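Local atomic coordinates of hydrogenase maturation factor (Thermoanaerobacter tengcongensis, PDB entry 3VTH), a protein that probably transfers the carbamoyl group of carbamoyl phosphate, with use of ATP, to the C-terminal cysteine of HypE during maturation of [NiFe]-hydrogenases. Residues I380-R385 and S424-D429; G406-N411 and D429-K434. All coordinates share one frame; numbering follows the deposited sequence.

Interaction 1 of 2, residues I380-R385 and S424-D429; sequences IIRRAR and SHHIGD. With APC (diphosphomethylphosphonic acid adenosyl ester), chain F.
R382 lays its guanidinium flat on the ring of H426, a guanidinium-imidazole stack where the YrdC-like nucleotide-binding domain (Telomere recombination family) meets the Kae1-like domain. The two planes are 15° apart and their centres 3.9 Å. H426 CE1 lies under the middle of the guanidinium, while R382 NE sits over the middle of the imidazole. A CH-pi contact extends the overlap, R382 CD standing 3.8 Å from the ring centroid and close to its normal. The R382 chain bends at chi3 (-80°), which sets NE over the imidazole; CZ then lies near H426 CE1. H426 CG, anti to its backbone N, brings the ring beneath this arm; G428 N covers the other ring face.

The polar end of R382 is spent on the nucleotide analogue. NH1 donates to O1B of APC at 3.1 Å and NH2 to O2B of APC at 3.0 Å, a two-pronged grip on one phosphate, with the ribose over the guanidinium face opposite H426. An alanine in place of R382 would probably leave that phosphate without these two donors and one face of the H426 ring without its cover.

The backbones are joined by one direct hydrogen bond, H426 N to R383 O, 3.1 Å, accompanied by a CA-H...O contact from H425 CA to the same oxygen. A384 CB packs on H426 CB at 4.2 Å. The imidazole of H425 is hydrogen-bonded through ND1 to Y446 OH and through NE2 to Y438 OH, both on helix 433-449, and R383 reaches the carbonyls of K729 and Q390. H426 ND1 is buried with no partner in the model. Water 1 donates to R383 O at 3.0 Å, giving this oxygen a second donor besides H426 N.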
# COMPACT_ATOMS: atom_id res chain seq x y z
N ILE A 380 -3.47 5.26 -3.16
CA ILE A 380 -3.10 4.32 -2.10
C ILE A 380 -1.97 4.89 -1.23
O ILE A 380 -1.10 5.62 -1.72
CB ILE A 380 -2.75 2.94 -2.70
CG1 ILE A 380 -2.78 1.86 -1.61
CG2 ILE A 380 -1.37 3.03 -3.39
CD1 ILE A 380 -3.01 0.42 -2.19
N ILE A 381 -2.00 4.59 0.06
CA ILE A 381 -1.02 5.10 1.03
C ILE A 381 -0.10 3.95 1.46
O ILE A 381 1.11 4.14 1.57
CB ILE A 381 -1.72 5.73 2.29
CG1 ILE A 381 -2.44 7.03 1.93
CG2 ILE A 381 -0.71 6.00 3.43
CD1 ILE A 381 -3.93 6.89 1.67
N ARG A 382 -0.69 2.78 1.70
CA ARG A 382 0.06 1.62 2.13
C ARG A 382 -0.46 0.45 1.30
O ARG A 382 -1.60 0.05 1.43
CB ARG A 382 -0.10 1.38 3.64
CG ARG A 382 0.75 0.18 4.17
CD ARG A 382 0.50 -0.02 5.69
NE ARG A 382 1.28 0.95 6.47
CZ ARG A 382 1.39 0.93 7.81
NH1 ARG A 382 0.73 0.02 8.52
NH2 ARG A 382 2.15 1.84 8.43
N ARG A 383 0.38 -0.06 0.42
CA ARG A 383 -0.06 -1.10 -0.49
C ARG A 383 0.34 -2.45 0.10
O ARG A 383 1.51 -2.81 0.14
CB ARG A 383 0.53 -0.88 -1.88
CG ARG A 383 0.09 -1.93 -2.92
CD ARG A 383 0.90 -1.81 -4.22
NE ARG A 383 0.65 -2.95 -5.12
CZ ARG A 383 -0.35 -3.00 -5.99
NH1 ARG A 383 -1.20 -1.98 -6.10
NH2 ARG A 383 -0.52 -4.07 -6.77
N ALA A 384 -0.66 -3.18 0.58
CA ALA A 384 -0.39 -4.42 1.32
C ALA A 384 -1.53 -5.40 1.10
O ALA A 384 -1.85 -5.71 -0.05
CB ALA A 384 -0.13 -4.13 2.82
N ARG A 385 -2.15 -5.91 2.17
CA ARG A 385 -3.16 -6.98 2.00
C ARG A 385 -4.24 -6.63 0.98
O ARG A 385 -4.79 -5.51 1.00
CB ARG A 385 -3.82 -7.37 3.34
CG ARG A 385 -4.87 -8.50 3.18
CD ARG A 385 -5.58 -8.89 4.47
NE ARG A 385 -6.04 -7.75 5.25
CZ ARG A 385 -7.11 -7.00 4.98
NH1 ARG A 385 -7.90 -7.25 3.93
NH2 ARG A 385 -7.41 -5.98 5.79
N SER A 424 6.89 -5.33 -3.61
CA SER A 424 6.55 -6.09 -2.41
C SER A 424 5.46 -5.37 -1.66
O SER A 424 5.26 -4.15 -1.81
CB SER A 424 7.77 -6.24 -1.51
OG SER A 424 8.06 -5.04 -0.78
N HIS A 425 4.75 -6.12 -0.82
CA HIS A 425 3.89 -5.51 0.16
C HIS A 425 4.72 -4.62 1.09
O HIS A 425 5.93 -4.79 1.21
CB HIS A 425 3.14 -6.57 0.96
CG HIS A 425 4.02 -7.47 1.79
ND1 HIS A 425 4.69 -8.56 1.27
CD2 HIS A 425 4.29 -7.47 3.12
CE1 HIS A 425 5.35 -9.18 2.24
NE2 HIS A 425 5.12 -8.53 3.37
N HIS A 426 4.04 -3.66 1.71
CA HIS A 426 4.64 -2.80 2.74
C HIS A 426 5.49 -3.60 3.73
O HIS A 426 5.00 -4.57 4.33
CB HIS A 426 3.50 -2.11 3.49
CG HIS A 426 3.94 -1.30 4.67
ND1 HIS A 426 3.81 -1.75 5.97
CD2 HIS A 426 4.47 -0.07 4.75
CE1 HIS A 426 4.25 -0.82 6.80
NE2 HIS A 426 4.64 0.22 6.09
N ILE A 427 6.75 -3.20 3.88
CA ILE A 427 7.65 -3.86 4.80
C ILE A 427 7.74 -3.05 6.11
O ILE A 427 7.62 -3.62 7.19
CB ILE A 427 9.08 -4.05 4.19
CG1 ILE A 427 9.00 -4.89 2.88
CG2 ILE A 427 10.08 -4.61 5.21
CD1 ILE A 427 8.50 -6.35 3.09
N GLY A 428 7.92 -1.74 5.99
CA GLY A 428 7.94 -0.84 7.16
C GLY A 428 9.20 0.02 7.16
O GLY A 428 10.01 -0.08 6.25
N ASP A 429 9.35 0.87 8.17
CA ASP A 429 10.54 1.71 8.29
C ASP A 429 11.75 0.82 8.56
O ASP A 429 11.76 0.09 9.54
CB ASP A 429 10.35 2.72 9.45
CG ASP A 429 9.25 3.74 9.18
OD1 ASP A 429 8.69 3.80 8.05
OD2 ASP A 429 8.93 4.51 10.11
PG APC F . 3.41 0.27 14.47
O1G APC F . 2.56 -0.96 14.29
O2G APC F . 2.93 1.14 15.61
O3G APC F . 4.89 0.01 14.52
PB APC F . 2.05 1.29 12.15
O1B APC F . 2.07 0.02 11.36
O2B APC F . 2.26 2.55 11.33
O3B APC F . 3.28 1.23 13.18
PA APC F . -0.94 0.45 12.66
O1A APC F . -2.07 0.87 13.57
O2A APC F . -0.67 -1.01 12.60
C3A APC F . 0.53 1.42 13.16
O5' APC F . -1.24 0.87 11.13
C5' APC F . -2.34 1.68 10.73
C4' APC F . -1.84 2.69 9.70
O4' APC F . -2.99 3.40 9.23
C3' APC F . -0.90 3.71 10.35
O3' APC F . 0.21 4.03 9.50
C2' APC F . -1.77 4.95 10.48
O2' APC F . -0.99 6.17 10.54
C1' APC F . -2.73 4.80 9.31
N9 APC F . -3.93 5.56 9.65
C8 APC F . -4.91 5.21 10.53
N7 APC F . -5.82 6.21 10.62
C5 APC F . -5.42 7.20 9.80
C6 APC F . -5.91 8.54 9.41
N6 APC F . -7.05 9.04 9.92
N1 APC F . -5.18 9.25 8.52
C2 APC F . -4.04 8.78 7.98
N3 APC F . -3.52 7.57 8.28
C4 APC F . -4.17 6.77 9.16
O HOH W 1 3.39 -2.46 -2.13

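Interaction 2 of 2, residues G406-N411 and D429-K434; sequences GGFYKN and DLDNEK. With AP2 (phosphomethylphosphonic acid adenosyl ester), chain H.
D431 carries its carboxylate to the far end of the F408 ring, OD2 lying 3.5 Å from F408 CE2 and nearly as close to CZ, with the two flat groups turned 63° to each other. F408 CG is anti to its backbone N, and the ring meets the L430-D431 backbone with its edge. The carbonyl carbon of L430 and CB of D431 lie in the plane of the ring, and L430 O comes within 3.5 Å of F408 CD2.

The ring plane of Y409 and the carboxylate plane of D429 are 84° apart, and OD1 stands near the ring plane beside CD1. On its other edge, Y409 CD2 is 3.1 Å from O3B of AP2, the nucleotide analogue in the Kae1-like domain, while F408 CE1 lies over one ring face, toward the rim. Residues F408 to N411 form a type II beta turn here, in the loop between strands 402-404 and 414-417 of this actin-like ATPase fold. D429 OD1 accepts the turn's K410 N at 2.8 Å, nearly along its C-O axis, with an N-H...O angle of 164°. Water 2 links the same OD1 to K410 NZ, which itself stays 5.3 Å from D429 OD1.

L430 N donates to F408 O at 3.0 Å, and D429 CA makes a CA-H...O contact with that carbonyl. L430 is also the centre of an inverse gamma turn leading toward helix 433-449, where N432 is the N-cap residue. L430 CG packs on the side chain of N411, 3.7 Å from N411 CB, and Y439 of the helix touches both side chains.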
# COMPACT_ATOMS: atom_id res chain seq x y z
N GLY A 406 14.48 -0.12 -2.62
CA GLY A 406 13.59 0.84 -1.94
C GLY A 406 14.34 1.88 -1.12
O GLY A 406 15.55 2.10 -1.33
N GLY A 407 13.64 2.52 -0.20
CA GLY A 407 14.24 3.56 0.63
C GLY A 407 14.33 3.14 2.09
O GLY A 407 14.65 1.99 2.40
N PHE A 408 14.03 4.07 2.98
CA PHE A 408 14.10 3.88 4.42
C PHE A 408 12.68 3.85 5.02
O PHE A 408 12.25 2.81 5.52
CB PHE A 408 15.01 4.95 5.07
CG PHE A 408 14.71 5.23 6.54
CD1 PHE A 408 14.51 6.54 6.97
CD2 PHE A 408 14.62 4.20 7.47
CE1 PHE A 408 14.23 6.82 8.32
CE2 PHE A 408 14.34 4.48 8.81
CZ PHE A 408 14.15 5.79 9.24
N TYR A 409 11.96 4.97 4.96
CA TYR A 409 10.58 5.00 5.46
C TYR A 409 9.67 4.14 4.60
O TYR A 409 9.81 4.13 3.37
CB TYR A 409 10.02 6.42 5.42
CG TYR A 409 10.68 7.38 6.37
CD1 TYR A 409 10.45 7.31 7.75
CD2 TYR A 409 11.54 8.38 5.90
CE1 TYR A 409 11.06 8.22 8.64
CE2 TYR A 409 12.15 9.29 6.77
CZ TYR A 409 11.90 9.20 8.14
OH TYR A 409 12.51 10.10 8.99
N LYS A 410 8.74 3.46 5.25
CA LYS A 410 7.66 2.77 4.54
C LYS A 410 8.22 1.87 3.43
O LYS A 410 7.70 1.83 2.31
CB LYS A 410 6.70 3.81 3.95
CG LYS A 410 5.94 4.68 4.99
CD LYS A 410 5.19 5.81 4.28
CE LYS A 410 4.28 6.65 5.21
NZ LYS A 410 5.02 7.29 6.37
N ASN A 411 9.29 1.17 3.75
CA ASN A 411 10.01 0.47 2.70
C ASN A 411 9.17 -0.56 1.92
O ASN A 411 8.37 -1.28 2.51
CB ASN A 411 11.27 -0.17 3.26
CG ASN A 411 12.01 -1.01 2.22
OD1 ASN A 411 12.98 -0.56 1.59
ND2 ASN A 411 11.54 -2.22 2.02
N ASP A 429 9.35 0.87 8.17
CA ASP A 429 10.54 1.71 8.29
C ASP A 429 11.75 0.82 8.56
O ASP A 429 11.76 0.09 9.54
CB ASP A 429 10.35 2.72 9.45
CG ASP A 429 9.25 3.74 9.18
OD1 ASP A 429 8.69 3.80 8.05
OD2 ASP A 429 8.93 4.51 10.11
N LEU A 430 12.76 0.86 7.69
CA LEU A 430 13.95 0.02 7.88
C LEU A 430 14.90 0.66 8.87
O LEU A 430 15.95 1.15 8.50
CB LEU A 430 14.68 -0.24 6.57
CG LEU A 430 14.00 -1.17 5.58
CD1 LEU A 430 15.03 -1.71 4.60
CD2 LEU A 430 13.32 -2.32 6.34
N ASP A 431 14.52 0.60 10.14
CA ASP A 431 15.02 1.48 11.18
C ASP A 431 15.73 0.67 12.26
O ASP A 431 16.39 1.23 13.13
CB ASP A 431 13.80 2.16 11.81
CG ASP A 431 14.11 3.52 12.39
OD1 ASP A 431 13.21 4.09 13.05
OD2 ASP A 431 15.24 4.04 12.20
N ASN A 432 15.58 -0.64 12.21
CA ASN A 432 16.12 -1.51 13.24
C ASN A 432 16.35 -2.91 12.70
O ASN A 432 15.91 -3.24 11.59
CB ASN A 432 15.17 -1.55 14.44
CG ASN A 432 13.74 -1.92 14.04
OD1 ASN A 432 12.93 -1.05 13.75
ND2 ASN A 432 13.46 -3.21 13.98
N GLU A 433 17.02 -3.72 13.52
CA GLU A 433 17.46 -5.05 13.18
C GLU A 433 16.30 -6.01 12.85
O GLU A 433 16.42 -6.84 11.95
CB GLU A 433 18.28 -5.62 14.34
CG GLU A 433 19.20 -6.77 13.98
CD GLU A 433 20.05 -7.23 15.15
OE1 GLU A 433 20.29 -6.42 16.08
OE2 GLU A 433 20.48 -8.40 15.15
N LYS A 434 15.20 -5.87 13.58
CA LYS A 434 14.05 -6.77 13.40
C LYS A 434 13.33 -6.47 12.09
O LYS A 434 12.93 -7.38 11.39
CB LYS A 434 13.08 -6.63 14.57
CG LYS A 434 13.45 -7.46 15.77
CD LYS A 434 12.73 -6.95 16.99
CE LYS A 434 13.67 -6.20 17.91
NZ LYS A 434 14.43 -7.17 18.74
PB AP2 H . 11.03 11.13 2.76
O1B AP2 H . 10.57 12.50 3.19
O2B AP2 H . 11.34 10.95 1.31
O3B AP2 H . 12.07 10.56 3.70
C3A AP2 H . 9.56 10.11 3.07
PA AP2 H . 8.14 10.47 2.00
O1A AP2 H . 7.23 9.30 2.35
O2A AP2 H . 8.45 10.76 0.55
O5' AP2 H . 7.53 11.84 2.58
C5' AP2 H . 6.91 11.80 3.86
C4' AP2 H . 6.78 13.24 4.30
O4' AP2 H . 5.74 13.88 3.55
C3' AP2 H . 6.37 13.38 5.75
O3' AP2 H . 7.48 13.19 6.62
C2' AP2 H . 5.83 14.79 5.74
O2' AP2 H . 6.95 15.67 5.85
C1' AP2 H . 5.17 14.92 4.35
N9 AP2 H . 3.70 14.76 4.55
C8 AP2 H . 3.04 13.66 4.99
N7 AP2 H . 1.70 13.89 5.09
C5 AP2 H . 1.49 15.16 4.71
C6 AP2 H . 0.31 16.06 4.59
N6 AP2 H . -0.94 15.62 4.89
N1 AP2 H . 0.53 17.33 4.17
C2 AP2 H . 1.76 17.79 3.85
N3 AP2 H . 2.87 17.03 3.95
C4 AP2 H . 2.80 15.73 4.37
O HOH W 2 6.85 6.10 8.05

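Interactions 1 and 2 lie 12 Å apart, centre to centre, and share D429, because 424-429 runs straight on into 429-434 between strand 420-423 and helix 433-449. Along the chain the order is 380-385, 406-411, 424-429, 429-434, so the segments of the two contacts alternate in sequence. They also touch directly: probable backbone hydrogen bonds join I427 N to N411 O and G428 O to N411 N. Interaction 1 binds the Kae1-like domain to the YrdC-like domain beside APC, whereas interaction 2 stays within the Kae1-like domain beside AP2. Residues 424-434 thus contribute both to the contact beside APC and to the one beside AP2.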